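Long-range contact in citrinin polyketide synthase (Monascus purpureus, PDB 5MPT), which builds the polyketide precursor of the mycotoxin citrinin from malonyl-CoA units, the part described here being its C-methyltransferase domain: residues L313-D324 and H342-W350. Numbering follows the deposited sequence. Where two conformers were deposited one is given.
Sequences LLEMTEQVPWVD and HALQPATHW. With EDO (1,2-ethanediol), chain D.
The catalytic Glu315 rises from its strand against Trp350. Its CB lies 4.2 Å from Trp350 NE1, and CG, 3.7 Å from Trp350 CZ2, rests over the rim of one indole face. A bend at chi2 (-77°) brings the carboxylate alongside the CZ2-CH2 side of the ring, CD coming 3.4 Å from Trp350 CZ2, planes 36° apart. OE2 ends near CZ2 and CH2; OE1 is hydrogen-bonded to a water and to ND1 of the catalytic His289. That water, at the edge of the indole in its plane, accepts from Trp350 NE1 and from the backbone N of Gln345 and also meets Met316 O, an arrangement consistent with Trp350 helping to place the carboxylate, directly and through the water. Leu313 CD1 approaches the other end of the ring, 3.7 Å from Trp350 CE3. Leu344 CD1 packs on Met316 CG and SD. At the far end His342 NE2 gives a nearly straight bond (165°) to the syn lone pair of Asp324 OD1, 2.7 Å away, while the Gln319 amide stacks over the imidazole and donates NE2 to Asp324 OD2. Strand 309-316, between the parallel strand 279-285 and the antiparallel strand 375-381 of the Rossmann-like methyltransferase sheet, places Glu315 against Trp350 in the first turn of helix 347-356, the loop beyond leading to helix 321-327, whose Trp322 packs on helices 40-62 and 136-146.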
loop_
_atom_site.group_PDB
_atom_site.type_symbol
_atom_site.label_atom_id
_atom_site.label_comp_id
_atom_site.label_asym_id
_atom_site.label_seq_id
_atom_site.Cartn_x
_atom_site.Cartn_y
_atom_site.Cartn_z
ATOM N N LEU A 313 2.791 -11.182 -1.863
ATOM C CA LEU A 313 2.122 -9.891 -1.774
ATOM C C LEU A 313 2.429 -9.204 -0.450
ATOM O O LEU A 313 2.520 -9.840 0.613
ATOM C CB LEU A 313 0.613 -10.063 -1.888
ATOM C CG LEU A 313 0.062 -10.593 -3.191
ATOM C CD1 LEU A 313 -1.359 -11.065 -2.983
ATOM C CD2 LEU A 313 0.091 -9.494 -4.256
ATOM N N LEU A 314 2.597 -7.895 -0.515
ATOM C CA LEU A 314 2.524 -7.043 0.665
ATOM C C LEU A 314 1.347 -6.137 0.384
ATOM O O LEU A 314 1.435 -5.282 -0.500
ATOM C CB LEU A 314 3.809 -6.247 0.884
ATOM C CG LEU A 314 3.988 -5.663 2.293
ATOM C CD1 LEU A 314 5.389 -5.100 2.468
ATOM C CD2 LEU A 314 2.968 -4.591 2.609
ATOM N N GLU A 315 0.228 -6.380 1.063
ATOM C CA GLU A 315 -1.016 -5.683 0.772
ATOM C C GLU A 315 -1.640 -5.121 2.024
ATOM O O GLU A 315 -1.682 -5.778 3.070
ATOM C CB GLU A 315 -2.027 -6.619 0.097
ATOM C CG GLU A 315 -1.805 -6.766 -1.367
ATOM C CD GLU A 315 -2.298 -5.567 -2.141
ATOM O OE1 GLU A 315 -3.093 -4.765 -1.581
ATOM O OE2 GLU A 315 -1.870 -5.412 -3.299
ATOM N N MET A 316 -2.134 -3.895 1.903
ATOM C CA MET A 316 -2.936 -3.300 2.953
ATOM C C MET A 316 -4.299 -3.980 2.966
ATOM O O MET A 316 -5.042 -3.921 1.985
ATOM C CB MET A 316 -3.071 -1.806 2.709
ATOM C CG MET A 316 -3.753 -1.116 3.858
ATOM S SD MET A 316 -3.587 0.676 3.839
ATOM C CE MET A 316 -2.069 0.900 4.782
ATOM N N THR A 317 -4.609 -4.651 4.068
ATOM C CA THR A 317 -5.774 -5.515 4.147
ATOM C C THR A 317 -6.916 -4.872 4.927
ATOM O O THR A 317 -8.030 -5.397 4.915
ATOM C CB THR A 317 -5.352 -6.858 4.771
ATOM O OG1 THR A 317 -4.504 -6.608 5.906
ATOM C CG2 THR A 317 -4.590 -7.679 3.759
ATOM N N GLU A 318 -6.650 -3.760 5.616
ATOM C CA GLU A 318 -7.657 -2.969 6.305
ATOM C C GLU A 318 -7.497 -1.506 5.910
ATOM O O GLU A 318 -6.373 -1.010 5.760
ATOM C CB GLU A 318 -7.489 -3.174 7.808
ATOM C CG GLU A 318 -8.625 -2.746 8.686
ATOM C CD GLU A 318 -8.401 -3.228 10.107
ATOM O OE1 GLU A 318 -7.995 -2.400 10.951
ATOM O OE2 GLU A 318 -8.591 -4.443 10.360
ATOM N N GLN A 319 -8.620 -0.807 5.742
ATOM C CA GLN A 319 -8.548 0.610 5.417
ATOM C C GLN A 319 -8.053 1.418 6.611
ATOM O O GLN A 319 -8.293 1.074 7.772
ATOM C CB GLN A 319 -9.917 1.136 4.959
ATOM C CG GLN A 319 -10.364 0.610 3.610
ATOM C CD GLN A 319 -11.808 0.938 3.320
ATOM O OE1 GLN A 319 -12.636 0.040 3.189
ATOM N NE2 GLN A 319 -12.124 2.233 3.214
ATOM N N VAL A 320 -7.319 2.485 6.298
ATOM C CA VAL A 320 -6.749 3.430 7.257
ATOM C C VAL A 320 -7.201 4.806 6.785
ATOM O O VAL A 320 -7.041 5.112 5.591
ATOM C CB VAL A 320 -5.222 3.341 7.292
ATOM C CG1 VAL A 320 -4.617 4.488 8.102
ATOM C CG2 VAL A 320 -4.807 2.006 7.906
ATOM N N PRO A 321 -7.761 5.667 7.645
ATOM C CA PRO A 321 -8.356 6.905 7.095
ATOM C C PRO A 321 -7.379 7.783 6.318
ATOM O O PRO A 321 -7.750 8.259 5.231
ATOM C CB PRO A 321 -8.928 7.595 8.341
ATOM C CG PRO A 321 -9.289 6.476 9.223
ATOM C CD PRO A 321 -8.215 5.450 9.031
ATOM N N TRP A 322 -6.156 8.027 6.817
ATOM C CA TRP A 322 -5.272 8.920 6.069
ATOM C C TRP A 322 -4.919 8.363 4.697
ATOM O O TRP A 322 -4.687 9.140 3.763
ATOM C CB TRP A 322 -3.997 9.252 6.832
ATOM C CG TRP A 322 -2.939 8.141 6.991
ATOM C CD1 TRP A 322 -2.732 7.361 8.086
ATOM C CD2 TRP A 322 -1.976 7.707 6.004
ATOM N NE1 TRP A 322 -1.705 6.480 7.848
ATOM C CE2 TRP A 322 -1.226 6.676 6.582
ATOM C CE3 TRP A 322 -1.673 8.104 4.701
ATOM C CZ2 TRP A 322 -0.203 6.055 5.914
ATOM C CZ3 TRP A 322 -0.669 7.486 4.045
ATOM C CH2 TRP A 322 0.066 6.471 4.642
ATOM N N VAL A 323 -4.863 7.038 4.553
ATOM C CA VAL A 323 -4.586 6.441 3.248
ATOM C C VAL A 323 -5.724 6.737 2.274
ATOM O O VAL A 323 -5.505 7.211 1.148
ATOM C CB VAL A 323 -4.353 4.925 3.398
ATOM C CG1 VAL A 323 -4.135 4.261 2.039
ATOM C CG2 VAL A 323 -3.175 4.665 4.357
ATOM N N ASP A 324 -6.957 6.423 2.673
ATOM C CA ASP A 324 -8.104 6.796 1.847
ATOM C C ASP A 324 -8.139 8.290 1.565
ATOM O O ASP A 324 -8.451 8.718 0.453
ATOM C CB ASP A 324 -9.402 6.369 2.518
ATOM C CG ASP A 324 -9.703 4.915 2.286
ATOM O OD1 ASP A 324 -9.611 4.515 1.113
ATOM O OD2 ASP A 324 -10.032 4.194 3.252
ATOM N N HIS A 342 -13.996 -1.411 -2.940
ATOM C CA HIS A 342 -12.807 -0.692 -2.532
ATOM C C HIS A 342 -11.638 -1.457 -3.112
ATOM O O HIS A 342 -11.731 -2.666 -3.313
ATOM C CB HIS A 342 -12.711 -0.605 -1.013
ATOM C CG HIS A 342 -11.690 0.371 -0.518
ATOM N ND1 HIS A 342 -10.337 0.098 -0.507
ATOM C CD2 HIS A 342 -11.831 1.616 -0.004
ATOM C CE1 HIS A 342 -9.691 1.132 0.007
ATOM N NE2 HIS A 342 -10.573 2.070 0.309
ATOM N N ALA A 343 -10.560 -0.745 -3.434
ATOM C CA ALA A 343 -9.401 -1.406 -4.026
ATOM C C ALA A 343 -8.801 -2.434 -3.075
ATOM O O ALA A 343 -8.404 -3.521 -3.489
ATOM C CB ALA A 343 -8.344 -0.373 -4.416
ATOM N N LEU A 344 -8.711 -2.089 -1.802
ATOM C CA LEU A 344 -8.093 -2.943 -0.803
ATOM C C LEU A 344 -9.048 -4.057 -0.382
ATOM O O LEU A 344 -10.267 -3.861 -0.318
ATOM C CB LEU A 344 -7.705 -2.111 0.415
ATOM C CG LEU A 344 -6.781 -0.915 0.182
ATOM C CD1 LEU A 344 -6.453 -0.221 1.493
ATOM C CD2 LEU A 344 -5.510 -1.311 -0.552
ATOM N N GLN A 345 -8.486 -5.213 -0.057
ATOM C CA GLN A 345 -9.279 -6.387 0.294
ATOM C C GLN A 345 -8.607 -7.170 1.414
ATOM O O GLN A 345 -7.372 -7.210 1.505
ATOM C CB GLN A 345 -9.500 -7.300 -0.922
ATOM C CG GLN A 345 -10.380 -6.623 -2.008
ATOM C CD GLN A 345 -11.791 -6.307 -1.541
ATOM O OE1 GLN A 345 -12.304 -5.192 -1.746
ATOM N NE2 GLN A 345 -12.445 -7.285 -0.947
ATOM N N PRO A 346 -9.398 -7.789 2.290
ATOM C CA PRO A 346 -8.822 -8.612 3.346
ATOM C C PRO A 346 -8.241 -9.875 2.758
ATOM O O PRO A 346 -8.649 -10.327 1.680
ATOM C CB PRO A 346 -10.016 -8.929 4.247
ATOM C CG PRO A 346 -11.155 -8.933 3.329
ATOM C CD PRO A 346 -10.871 -7.846 2.311
ATOM N N ALA A 347 -7.289 -10.439 3.497
ATOM C CA ALA A 347 -6.541 -11.611 3.031
ATOM C C ALA A 347 -7.461 -12.753 2.612
ATOM O O ALA A 347 -7.133 -13.520 1.689
ATOM C CB ALA A 347 -5.595 -12.074 4.127
ATOM N N THR A 348 -8.601 -12.898 3.289
ATOM C CA THR A 348 -9.533 -13.974 2.969
ATOM C C THR A 348 -10.041 -13.840 1.538
ATOM O O THR A 348 -10.206 -14.846 0.832
ATOM C CB THR A 348 -10.697 -13.974 3.962
ATOM O OG1 THR A 348 -11.273 -12.660 4.042
ATOM C CG2 THR A 348 -10.221 -14.389 5.347
ATOM N N HIS A 349 -10.273 -12.608 1.086
ATOM C CA HIS A 349 -10.673 -12.381 -0.294
ATOM C C HIS A 349 -9.527 -12.671 -1.241
ATOM O O HIS A 349 -9.718 -13.280 -2.302
ATOM C CB HIS A 349 -11.137 -10.934 -0.477
ATOM C CG HIS A 349 -11.504 -10.600 -1.888
ATOM N ND1 HIS A 349 -12.689 -11.007 -2.463
ATOM C CD2 HIS A 349 -10.839 -9.906 -2.842
ATOM C CE1 HIS A 349 -12.739 -10.571 -3.709
ATOM N NE2 HIS A 349 -11.635 -9.891 -3.959
ATOM N N TRP A 350 -8.334 -12.191 -0.903
ATOM C CA TRP A 350 -7.169 -12.510 -1.709
ATOM C C TRP A 350 -7.020 -14.015 -1.880
ATOM O O TRP A 350 -6.736 -14.489 -2.975
ATOM C CB TRP A 350 -5.921 -11.914 -1.074
ATOM C CG TRP A 350 -5.772 -10.456 -1.275
ATOM C CD1 TRP A 350 -6.020 -9.471 -0.377
ATOM C CD2 TRP A 350 -5.310 -9.812 -2.463
ATOM N NE1 TRP A 350 -5.742 -8.248 -0.931
ATOM C CE2 TRP A 350 -5.318 -8.436 -2.223
ATOM C CE3 TRP A 350 -4.910 -10.276 -3.722
ATOM C CZ2 TRP A 350 -4.931 -7.506 -3.192
ATOM C CZ3 TRP A 350 -4.525 -9.352 -4.669
ATOM C CH2 TRP A 350 -4.535 -8.003 -4.415
HETATM C C1 EDO D . -11.275 -3.013 2.247
HETATM O O1 EDO D . -12.095 -4.069 1.741
HETATM C C2 EDO D . -10.252 -3.643 3.180
HETATM O O2 EDO D . -10.927 -4.623 3.977
HETATM O O HOH W 1 -5.403 -5.318 -0.351
#